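PDB 3H2J: esterase from Xanthomonas oryzae pv. oryzae, which is an esterase that hydrolyses carboxylic ester bonds and may act on lipid esters such as triacylglycerols. Local coordinates for residues P2-L7 with A52-E57; S173-G178 with A203-P208; C331-D336 with V362-G367. One frame throughout, in Å; residues are numbered along the deposited sequence.

How the contacts relate
Read from the N terminus, the three contacts follow one another in series, none nested in or crossing another, and all belong to one mixed sheet. Contact 1 closes the loop from the chain start to the end of strand 43-54, near one outermost strand, 7-16. Contact 2 brings together strands 169-175 and 198-205 across helix 177-192, close to the centre of the chain. Contact 3 does the same for strands 328-332 and 359-363 across helix 342-353, at the other sheet margin. Contacts 2 and 3 touch, Ser206 N lying 2.9 Å from Cys331 O, whereas the centres of contacts 1 and 3 are about 37 Å apart.

Contact 1 (P2-L7 with A52-E57)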
ATOM      1  N   PRO A   2     -24.083   4.491   9.391  1.00 30.27           N
ATOM      2  CA  PRO A   2     -23.921   3.044   9.124  1.00 29.42           C
ATOM      3  C   PRO A   2     -22.732   2.470   9.895  1.00 28.78           C
ATOM      4  O   PRO A   2     -21.735   3.160  10.121  1.00 28.23           O
ATOM      5  CB  PRO A   2     -23.697   2.889   7.627  1.00 29.81           C
ATOM      6  CG  PRO A   2     -24.305   4.185   7.082  1.00 32.09           C
ATOM      7  CD  PRO A   2     -23.981   5.248   8.131  1.00 30.23           C
ATOM      8  N   ALA A   3     -22.842   1.208  10.297  1.00 27.04           N
ATOM      9  CA  ALA A   3     -21.763   0.543  11.020  1.00 26.15           C
ATOM     10  C   ALA A   3     -20.571   0.365  10.085  1.00 26.13           C
ATOM     11  O   ALA A   3     -20.735   0.310   8.864  1.00 24.69           O
ATOM     12  CB  ALA A   3     -22.229  -0.819  11.527  1.00 27.10           C
ATOM     13  N   ARG A   4     -19.374   0.272  10.658  1.00 24.46           N
ATOM     14  CA  ARG A   4     -18.163   0.082   9.864  1.00 23.59           C
ATOM     15  C   ARG A   4     -18.285  -1.166   9.002  1.00 22.23           C
ATOM     16  O   ARG A   4     -18.630  -2.238   9.499  1.00 22.58           O
ATOM     17  CB  ARG A   4     -16.939  -0.084  10.770  1.00 22.65           C
ATOM     18  CG  ARG A   4     -16.472   1.170  11.460  1.00 22.02           C
ATOM     19  CD  ARG A   4     -15.233   0.873  12.297  1.00 20.27           C
ATOM     20  NE  ARG A   4     -14.198   0.210  11.506  1.00 19.17           N
ATOM     21  CZ  ARG A   4     -12.982  -0.085  11.958  1.00 17.81           C
ATOM     22  NH1 ARG A   4     -12.638   0.224  13.201  1.00 18.12           N
ATOM     23  NH2 ARG A   4     -12.109  -0.691  11.167  1.00 19.88           N
ATOM     24  N   GLY A   5     -17.993  -1.031   7.711  1.00 21.12           N
ATOM     25  CA  GLY A   5     -18.060  -2.183   6.833  1.00 20.61           C
ATOM     26  C   GLY A   5     -19.362  -2.363   6.080  1.00 19.90           C
ATOM     27  O   GLY A   5     -19.476  -3.272   5.260  1.00 18.40           O
ATOM     28  N   THR A   6     -20.344  -1.509   6.355  1.00 18.62           N
ATOM     29  CA  THR A   6     -21.630  -1.588   5.668  1.00 20.32           C
ATOM     30  C   THR A   6     -21.469  -1.307   4.172  1.00 20.15           C
ATOM     31  O   THR A   6     -20.837  -0.320   3.782  1.00 18.76           O
ATOM     32  CB  THR A   6     -22.635  -0.560   6.238  1.00 19.41           C
ATOM     33  OG1 THR A   6     -22.848  -0.817   7.629  1.00 17.70           O
ATOM     34  CG2 THR A   6     -23.961  -0.644   5.496  1.00 20.81           C
ATOM     35  N   LEU A   7     -22.046  -2.172   3.343  1.00 19.73           N
ATOM     36  CA  LEU A   7     -21.984  -2.012   1.894  1.00 21.37           C
ATOM     37  C   LEU A   7     -22.978  -0.935   1.466  1.00 21.81           C
ATOM     38  O   LEU A   7     -24.153  -0.994   1.828  1.00 21.35           O
ATOM     39  CB  LEU A   7     -22.337  -3.330   1.204  1.00 24.06           C
ATOM     40  CG  LEU A   7     -22.307  -3.327  -0.326  1.00 25.32           C
ATOM     41  CD1 LEU A   7     -20.868  -3.181  -0.803  1.00 25.81           C
ATOM     42  CD2 LEU A   7     -22.917  -4.614  -0.859  1.00 25.69           C
ATOM     43  N   ALA A  52     -19.146   2.047   4.097  1.00 17.83           N
ATOM     44  CA  ALA A  52     -19.026   2.902   5.269  1.00 17.91           C
ATOM     45  C   ALA A  52     -17.806   2.474   6.078  1.00 16.83           C
ATOM     46  O   ALA A  52     -17.546   1.290   6.237  1.00 16.15           O
ATOM     47  CB  ALA A  52     -20.277   2.786   6.134  1.00 18.33           C
ATOM     48  N   THR A  53     -17.063   3.447   6.587  1.00 18.89           N
ATOM     49  CA  THR A  53     -15.886   3.166   7.390  1.00 17.71           C
ATOM     50  C   THR A  53     -15.713   4.351   8.331  1.00 18.35           C
ATOM     51  O   THR A  53     -16.660   5.111   8.544  1.00 19.66           O
ATOM     52  CB  THR A  53     -14.633   2.983   6.494  1.00 19.05           C
ATOM     53  OG1 THR A  53     -13.517   2.583   7.304  1.00 19.78           O
ATOM     54  CG2 THR A  53     -14.296   4.282   5.756  1.00 18.21           C
ATOM     55  N   ILE A  54     -14.524   4.512   8.900  1.00 17.80           N
ATOM     56  CA  ILE A  54     -14.286   5.619   9.815  1.00 19.00           C
ATOM     57  C   ILE A  54     -13.127   6.501   9.393  1.00 18.43           C
ATOM     58  O   ILE A  54     -12.249   6.079   8.628  1.00 16.13           O
ATOM     59  CB  ILE A  54     -13.999   5.133  11.262  1.00 20.05           C
ATOM     60  CG1 ILE A  54     -12.779   4.205  11.290  1.00 21.11           C
ATOM     61  CG2 ILE A  54     -15.230   4.472  11.841  1.00 21.82           C
ATOM     62  CD1 ILE A  54     -12.958   2.895  10.571  1.00 26.73           C
ATOM     63  N   GLY A  55     -13.138   7.730   9.904  1.00 17.61           N
ATOM     64  CA  GLY A  55     -12.081   8.678   9.609  1.00 17.82           C
ATOM     65  C   GLY A  55     -10.947   8.469  10.591  1.00 17.61           C
ATOM     66  O   GLY A  55     -10.972   7.510  11.368  1.00 19.20           O
ATOM     67  N   VAL A  56      -9.961   9.361  10.579  1.00 16.66           N
ATOM     68  CA  VAL A  56      -8.816   9.236  11.475  1.00 17.30           C
ATOM     69  C   VAL A  56      -9.192   9.498  12.931  1.00 19.60           C
ATOM     70  O   VAL A  56      -8.455   9.132  13.844  1.00 19.39           O
ATOM     71  CB  VAL A  56      -7.669  10.197  11.060  1.00 16.77           C
ATOM     72  CG1 VAL A  56      -7.341  10.002   9.591  1.00 17.50           C
ATOM     73  CG2 VAL A  56      -8.054  11.641  11.340  1.00 18.30           C
ATOM     74  N   GLU A  57     -10.341  10.130  13.140  1.00 19.40           N
ATOM     75  CA  GLU A  57     -10.818  10.432  14.485  1.00 21.58           C
ATOM     76  C   GLU A  57     -11.943   9.475  14.877  1.00 21.89           C
ATOM     77  O   GLU A  57     -12.615   9.673  15.886  1.00 19.03           O
ATOM     78  CB  GLU A  57     -11.328  11.874  14.546  1.00 24.68           C
ATOM     79  CG  GLU A  57     -10.243  12.922  14.373  1.00 28.57           C
ATOM     80  CD  GLU A  57      -9.375  13.059  15.605  1.00 32.27           C
ATOM     81  OE1 GLU A  57      -8.786  12.047  16.037  1.00 33.18           O
ATOM     82  OE2 GLU A  57      -9.283  14.181  16.147  1.00 37.96           O
TER
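Ala52, Arg4 and Ile54 carry this contact, in which the N-terminal segment 2-7 folds over the end of strand 43-54. Ala52 is gripped at both backbone polar atoms. Its O accepts from Gly5 N at 2.8 Å, with the donor tilted well off the carbonyl plane, while its N gives a nearly straight bond of 2.9 Å to Thr6 O, this time in the carbonyl plane. The methyl group meets the proline ring of Pro2, Ala52 CB lying 3.7 Å from Pro2 CB. A type II turn from Ala3 to Thr6 presents Gly5 for this pairing, and Thr6 OG1 ties back to Ala3 O at 2.7 Å, reinforcing the turn's own backbone bond. Further along, the chain of Arg4 bends at chi3 (53°) and passes over Ile54. The methyl Ile54 CD1 sits over one face of the Arg4 guanidinium, toward its rim, 3.1 Å from Arg4 NE, and Ile54 CG2 adds a contact of 3.5 Å to Arg4 CG. Helix 141-161 receives the charged end: Arg4 NE forms a salt bridge with Asp150, which also accepts from Thr53 OG1, and Arg153 brings a like charge close by. The division of labour implies that backbone bonds fix the turn against the strand, while Arg4 lays its aliphatic part and one flat face on Ile54 and directs its charge to the carboxylate of Asp150.

Contact 2 (S173-G178 with A203-P208)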
ATOM      1  N   SER A 173      -1.591  -8.638   1.508  1.00 14.59           N
ATOM      2  CA  SER A 173      -0.432  -8.291   0.698  1.00 15.08           C
ATOM      3  C   SER A 173      -0.605  -6.863   0.210  1.00 14.25           C
ATOM      4  O   SER A 173      -1.702  -6.312   0.261  1.00 13.91           O
ATOM      5  CB  SER A 173      -0.291  -9.243  -0.490  1.00 15.20           C
ATOM      6  OG  SER A 173       0.981  -9.094  -1.096  1.00 16.25           O
ATOM      7  N   GLY A 174       0.481  -6.261  -0.254  1.00 14.86           N
ATOM      8  CA  GLY A 174       0.415  -4.893  -0.733  1.00 14.77           C
ATOM      9  C   GLY A 174       1.780  -4.480  -1.228  1.00 15.40           C
ATOM     10  O   GLY A 174       2.786  -5.057  -0.822  1.00 14.67           O
ATOM     11  N   TYR A 175       1.821  -3.473  -2.092  1.00 15.75           N
ATOM     12  CA  TYR A 175       3.082  -3.014  -2.660  1.00 15.41           C
ATOM     13  C   TYR A 175       3.383  -1.543  -2.390  1.00 15.28           C
ATOM     14  O   TYR A 175       2.516  -0.681  -2.563  1.00 13.17           O
ATOM     15  CB  TYR A 175       3.070  -3.276  -4.169  1.00 14.33           C
ATOM     16  CG  TYR A 175       3.975  -2.373  -4.985  1.00 15.56           C
ATOM     17  CD1 TYR A 175       5.366  -2.495  -4.922  1.00 17.79           C
ATOM     18  CD2 TYR A 175       3.436  -1.401  -5.827  1.00 14.55           C
ATOM     19  CE1 TYR A 175       6.198  -1.666  -5.685  1.00 16.12           C
ATOM     20  CE2 TYR A 175       4.252  -0.570  -6.591  1.00 14.91           C
ATOM     21  CZ  TYR A 175       5.629  -0.707  -6.516  1.00 17.41           C
ATOM     22  OH  TYR A 175       6.430   0.110  -7.278  1.00 18.46           O
ATOM     23  N   SER A 176       4.627  -1.276  -1.985  1.00 13.91           N
ATOM     24  CA  SER A 176       5.115   0.075  -1.688  1.00 15.16           C
ATOM     25  C   SER A 176       4.375   0.650  -0.475  1.00 14.55           C
ATOM     26  O   SER A 176       4.532   0.136   0.637  1.00 14.25           O
ATOM     27  CB  SER A 176       4.941   0.968  -2.919  1.00 13.59           C
ATOM     28  OG  SER A 176       5.691   2.158  -2.785  1.00 15.41           O
ATOM     29  N   GLN A 177       3.593   1.714  -0.658  1.00 14.79           N
ATOM     30  CA  GLN A 177       2.828   2.235   0.473  1.00 14.29           C
ATOM     31  C   GLN A 177       1.933   1.063   0.865  1.00 14.34           C
ATOM     32  O   GLN A 177       1.617   0.872   2.037  1.00 14.02           O
ATOM     33  CB  GLN A 177       1.936   3.426   0.083  1.00 16.98           C
ATOM     34  CG  GLN A 177       1.084   3.940   1.273  1.00 16.93           C
ATOM     35  CD  GLN A 177      -0.147   4.757   0.876  1.00 15.73           C
ATOM     36  OE1 GLN A 177      -0.974   5.104   1.730  1.00 17.04           O
ATOM     37  NE2 GLN A 177      -0.271   5.069  -0.402  1.00 11.03           N
ATOM     38  N   GLY A 178       1.542   0.283  -0.145  1.00 13.16           N
ATOM     39  CA  GLY A 178       0.689  -0.879   0.064  1.00 13.26           C
ATOM     40  C   GLY A 178       1.282  -1.923   0.992  1.00 13.67           C
ATOM     41  O   GLY A 178       0.543  -2.691   1.617  1.00 12.38           O
ATOM     42  N   ALA A 203       2.018 -10.996   3.235  1.00 13.67           N
ATOM     43  CA  ALA A 203       3.209 -10.823   2.420  1.00 15.42           C
ATOM     44  C   ALA A 203       3.408  -9.390   1.956  1.00 15.50           C
ATOM     45  O   ALA A 203       3.157  -9.059   0.795  1.00 17.53           O
ATOM     46  CB  ALA A 203       3.150 -11.744   1.237  1.00 16.90           C
ATOM     47  N   PRO A 204       3.844  -8.513   2.870  1.00 14.15           N
ATOM     48  CA  PRO A 204       4.077  -7.108   2.524  1.00 14.94           C
ATOM     49  C   PRO A 204       5.199  -7.032   1.490  1.00 13.29           C
ATOM     50  O   PRO A 204       6.185  -7.768   1.583  1.00 16.13           O
ATOM     51  CB  PRO A 204       4.483  -6.481   3.858  1.00 13.67           C
ATOM     52  CG  PRO A 204       3.781  -7.342   4.876  1.00 15.54           C
ATOM     53  CD  PRO A 204       3.989  -8.735   4.320  1.00 13.33           C
ATOM     54  N   ILE A 205       5.057  -6.133   0.524  1.00 12.33           N
ATOM     55  CA  ILE A 205       6.045  -5.975  -0.533  1.00 14.07           C
ATOM     56  C   ILE A 205       6.636  -4.571  -0.593  1.00 11.86           C
ATOM     57  O   ILE A 205       5.909  -3.590  -0.761  1.00 12.52           O
ATOM     58  CB  ILE A 205       5.424  -6.268  -1.922  1.00 17.93           C
ATOM     59  CG1 ILE A 205       4.820  -7.673  -1.950  1.00 18.89           C
ATOM     60  CG2 ILE A 205       6.479  -6.094  -3.016  1.00 15.28           C
ATOM     61  CD1 ILE A 205       5.828  -8.772  -1.809  1.00 26.81           C
ATOM     62  N   SER A 206       7.956  -4.491  -0.452  1.00 11.10           N
ATOM     63  CA  SER A 206       8.692  -3.237  -0.533  1.00 12.37           C
ATOM     64  C   SER A 206       8.066  -2.097   0.246  1.00 12.06           C
ATOM     65  O   SER A 206       7.929  -0.982  -0.272  1.00 10.80           O
ATOM     66  CB  SER A 206       8.839  -2.823  -2.003  1.00 13.55           C
ATOM     67  OG  SER A 206       9.392  -3.877  -2.771  1.00 12.55           O
ATOM     68  N   GLY A 207       7.702  -2.371   1.495  1.00 12.35           N
ATOM     69  CA  GLY A 207       7.086  -1.351   2.320  1.00 13.31           C
ATOM     70  C   GLY A 207       8.032  -0.729   3.330  1.00 13.48           C
ATOM     71  O   GLY A 207       8.989  -1.371   3.776  1.00 16.30           O
ATOM     72  N   PRO A 208       7.790   0.534   3.708  1.00 14.80           N
ATOM     73  CA  PRO A 208       8.616   1.258   4.683  1.00 13.67           C
ATOM     74  C   PRO A 208       8.168   0.977   6.125  1.00 14.57           C
ATOM     75  O   PRO A 208       7.648   1.869   6.795  1.00 15.29           O
ATOM     76  CB  PRO A 208       8.399   2.711   4.286  1.00 12.69           C
ATOM     77  CG  PRO A 208       6.941   2.705   3.880  1.00 16.28           C
ATOM     78  CD  PRO A 208       6.845   1.448   3.036  1.00 12.46           C
TER
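This contact belongs to what is probably the nucleophile elbow of an alpha/beta-hydrolase fold: Gly174, Ser176 and Gly178 fit the GxSxG pattern, in the sharp turn from strand 169-175 into helix 177-192. Beside it runs the end of strand 198-205, parallel to strand 169-175, with the two short axes 4.7 Å apart at closest approach. Two backbone bonds flank Tyr175. Ile205 N donates to Gly174 O, and Ile205 O in turn receives Ser176 N at 2.9 Å, so that Ile205 spans both ends of the tyrosine. Tyr175 CA adds a weaker C-H contact to the same Ile205 O at 3.5 Å. Earlier in the strands a side chain takes part: Ser173 OG, turned anti to its own N (chi1 -167°), reaches across to Ala203 O at 2.9 Å and meets it from outside the carbonyl plane. Strand 169-175, helix 177-192 and strand 198-205 form a beta-alpha-beta unit, and the pairing fastens its two strands just where the elbow begins. Ser176 has backbone angles of 65° and -115°, the strained conformation expected of an elbow serine. Its OG is hydrogen-bonded to His377, consistent with a Ser-His-Asp triad completed by Asp336. The methyl Ile205 CG2 stands at the edge of the Tyr175 ring, 4.2 Å from Tyr175 CD1, while Ser176 CB lies over the centre of one ring face. Past the strand, Ser176 O is approached by two carbons, Gly207 CA at 3.4 Å and Pro208 CD at 3.6 Å. On the same loop Ser206 OG bonds to Thr380 OG1, whereas Ser206 O is buried by the contact without a polar partner.

Contact 3 (C331-D336 with V362-G367); sequences CGSSND and VDTGTG
Asp363 extends CG away from its own N (chi1 -176°), carrying the carboxylate toward the loop after strand 328-332, where Asp363 OD1 accepts from Ser334 N at 2.9 Å. Asn335, with CG anti to its carbonyl carbon (chi1 -67°), sends its amide in the reverse direction, toward segment 362-367, and Asn335 OD1 takes an almost straight bond of 3.0 Å from Thr366 N. The first bond ties the end of strand 359-363 to the loop after strand 328-332; the second ties that loop to the one after strand 359-363. Asp363 OD1 is gripped twice, since Gly365 N closes an Asx turn onto it at 2.7 Å; the two donors come from opposite faces of the carboxylate, which should hold its rotation and favour its charged form. Ser333 OG similarly accepts from Asn335 N in an ST turn, and Gly365 CA passes 3.3 Å from that hydroxyl oxygen. The other end of the Asn335 amide is held by Asn372, and Thr366 OG1 by Asp371. Within the strands, Gly332 N donates to Val362 O at 3.3 Å, and Gly332 O receives Thr364 N at 2.8 Å, nearly straight. Cys331 SG packs 3.5 Å from Val362 CG1 and also touches Thr364 CG2, and the disulfide of Cys331 to Cys384 pins strand 328-332 to helix 376-396. Asp336, which ends the type I turn begun at Ser333, bonds through OD2 to His377 ND1. These parallel strands, joined through helix 342-353, form a beta-alpha-beta unit at the sheet margin, and the loop leaving the first one supplies the probable triad acid, as in alpha/beta-hydrolases.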
ATOM      1  N   CYS A 331       8.888  -9.275   1.133  1.00 16.60           N
ATOM      2  CA  CYS A 331       9.599  -9.359  -0.134  1.00 15.99           C
ATOM      3  C   CYS A 331      10.028  -7.978  -0.582  1.00 15.07           C
ATOM      4  O   CYS A 331       9.376  -6.985  -0.277  1.00 13.23           O
ATOM      5  CB  CYS A 331       8.707 -10.004  -1.208  1.00 19.01           C
ATOM      6  SG  CYS A 331       9.508 -10.361  -2.814  1.00 22.22           S
ATOM      7  N   GLY A 332      11.139  -7.927  -1.307  1.00 15.39           N
ATOM      8  CA  GLY A 332      11.648  -6.663  -1.804  1.00 15.68           C
ATOM      9  C   GLY A 332      12.907  -6.915  -2.607  1.00 16.49           C
ATOM     10  O   GLY A 332      13.252  -8.066  -2.871  1.00 17.87           O
ATOM     11  N   SER A 333      13.591  -5.846  -2.998  1.00 16.98           N
ATOM     12  CA  SER A 333      14.823  -5.967  -3.775  1.00 17.70           C
ATOM     13  C   SER A 333      15.967  -5.198  -3.128  1.00 18.57           C
ATOM     14  O   SER A 333      15.798  -4.060  -2.692  1.00 16.51           O
ATOM     15  CB  SER A 333      14.618  -5.433  -5.193  1.00 18.32           C
ATOM     16  OG  SER A 333      15.853  -5.399  -5.894  1.00 21.07           O
ATOM     17  N   SER A 334      17.136  -5.826  -3.080  1.00 19.71           N
ATOM     18  CA  SER A 334      18.317  -5.204  -2.499  1.00 21.89           C
ATOM     19  C   SER A 334      18.815  -4.049  -3.374  1.00 21.51           C
ATOM     20  O   SER A 334      19.696  -3.292  -2.970  1.00 22.88           O
ATOM     21  CB  SER A 334      19.428  -6.247  -2.341  1.00 23.57           C
ATOM     22  OG  SER A 334      20.507  -5.699  -1.611  1.00 32.29           O
ATOM     23  N   ASN A 335      18.246  -3.919  -4.569  1.00 22.27           N
ATOM     24  CA  ASN A 335      18.622  -2.856  -5.503  1.00 21.37           C
ATOM     25  C   ASN A 335      17.720  -1.627  -5.350  1.00 21.09           C
ATOM     26  O   ASN A 335      17.993  -0.571  -5.926  1.00 19.57           O
ATOM     27  CB  ASN A 335      18.514  -3.356  -6.948  1.00 22.95           C
ATOM     28  CG  ASN A 335      19.537  -4.423  -7.282  1.00 23.61           C
ATOM     29  OD1 ASN A 335      19.206  -5.441  -7.886  1.00 26.60           O
ATOM     30  ND2 ASN A 335      20.788  -4.189  -6.903  1.00 25.51           N
ATOM     31  N   ASP A 336      16.653  -1.780  -4.568  1.00 20.35           N
ATOM     32  CA  ASP A 336      15.661  -0.723  -4.335  1.00 19.38           C
ATOM     33  C   ASP A 336      16.184   0.466  -3.528  1.00 19.29           C
ATOM     34  O   ASP A 336      16.492   0.326  -2.342  1.00 19.43           O
ATOM     35  CB  ASP A 336      14.454  -1.324  -3.603  1.00 19.83           C
ATOM     36  CG  ASP A 336      13.238  -0.417  -3.616  1.00 17.65           C
ATOM     37  OD1 ASP A 336      13.395   0.810  -3.748  1.00 17.28           O
ATOM     38  OD2 ASP A 336      12.116  -0.942  -3.475  1.00 19.08           O
ATOM     39  N   VAL A 362      12.498 -12.377   1.494  1.00 21.11           N
ATOM     40  CA  VAL A 362      13.038 -12.887   0.248  1.00 22.11           C
ATOM     41  C   VAL A 362      13.481 -11.666  -0.554  1.00 22.01           C
ATOM     42  O   VAL A 362      12.758 -10.671  -0.641  1.00 20.02           O
ATOM     43  CB  VAL A 362      11.972 -13.710  -0.527  1.00 22.12           C
ATOM     44  CG1 VAL A 362      10.729 -12.868  -0.772  1.00 22.73           C
ATOM     45  CG2 VAL A 362      12.552 -14.216  -1.835  1.00 21.65           C
ATOM     46  N   ASP A 363      14.688 -11.742  -1.105  1.00 22.39           N
ATOM     47  CA  ASP A 363      15.279 -10.652  -1.876  1.00 22.13           C
ATOM     48  C   ASP A 363      15.240 -10.996  -3.364  1.00 22.20           C
ATOM     49  O   ASP A 363      15.797 -12.008  -3.783  1.00 21.93           O
ATOM     50  CB  ASP A 363      16.724 -10.457  -1.403  1.00 22.42           C
ATOM     51  CG  ASP A 363      17.418  -9.282  -2.065  1.00 24.33           C
ATOM     52  OD1 ASP A 363      16.834  -8.669  -2.978  1.00 23.36           O
ATOM     53  OD2 ASP A 363      18.565  -8.980  -1.666  1.00 21.32           O
ATOM     54  N   THR A 364      14.579 -10.161  -4.160  1.00 20.53           N
ATOM     55  CA  THR A 364      14.485 -10.407  -5.595  1.00 21.54           C
ATOM     56  C   THR A 364      15.529  -9.612  -6.378  1.00 22.38           C
ATOM     57  O   THR A 364      15.459  -9.520  -7.607  1.00 22.42           O
ATOM     58  CB  THR A 364      13.080 -10.053  -6.136  1.00 21.53           C
ATOM     59  OG1 THR A 364      12.802  -8.668  -5.897  1.00 18.73           O
ATOM     60  CG2 THR A 364      12.022 -10.909  -5.454  1.00 21.14           C
ATOM     61  N   GLY A 365      16.495  -9.048  -5.656  1.00 22.38           N
ATOM     62  CA  GLY A 365      17.545  -8.261  -6.280  1.00 24.46           C
ATOM     63  C   GLY A 365      18.515  -9.090  -7.102  1.00 26.44           C
ATOM     64  O   GLY A 365      18.479 -10.322  -7.073  1.00 26.37           O
ATOM     65  N   THR A 366      19.389  -8.409  -7.835  1.00 26.59           N
ATOM     66  CA  THR A 366      20.371  -9.074  -8.685  1.00 26.35           C
ATOM     67  C   THR A 366      21.664  -9.371  -7.934  1.00 27.54           C
ATOM     68  O   THR A 366      22.456 -10.211  -8.356  1.00 28.89           O
ATOM     69  CB  THR A 366      20.730  -8.205  -9.902  1.00 24.59           C
ATOM     70  OG1 THR A 366      21.482  -7.065  -9.467  1.00 23.94           O
ATOM     71  CG2 THR A 366      19.474  -7.731 -10.606  1.00 24.04           C
ATOM     72  N   GLY A 367      21.875  -8.677  -6.824  1.00 28.30           N
ATOM     73  CA  GLY A 367      23.087  -8.879  -6.054  1.00 31.06           C
ATOM     74  C   GLY A 367      24.190  -7.958  -6.544  1.00 32.34           C
ATOM     75  O   GLY A 367      25.229  -7.818  -5.896  1.00 33.32           O
TER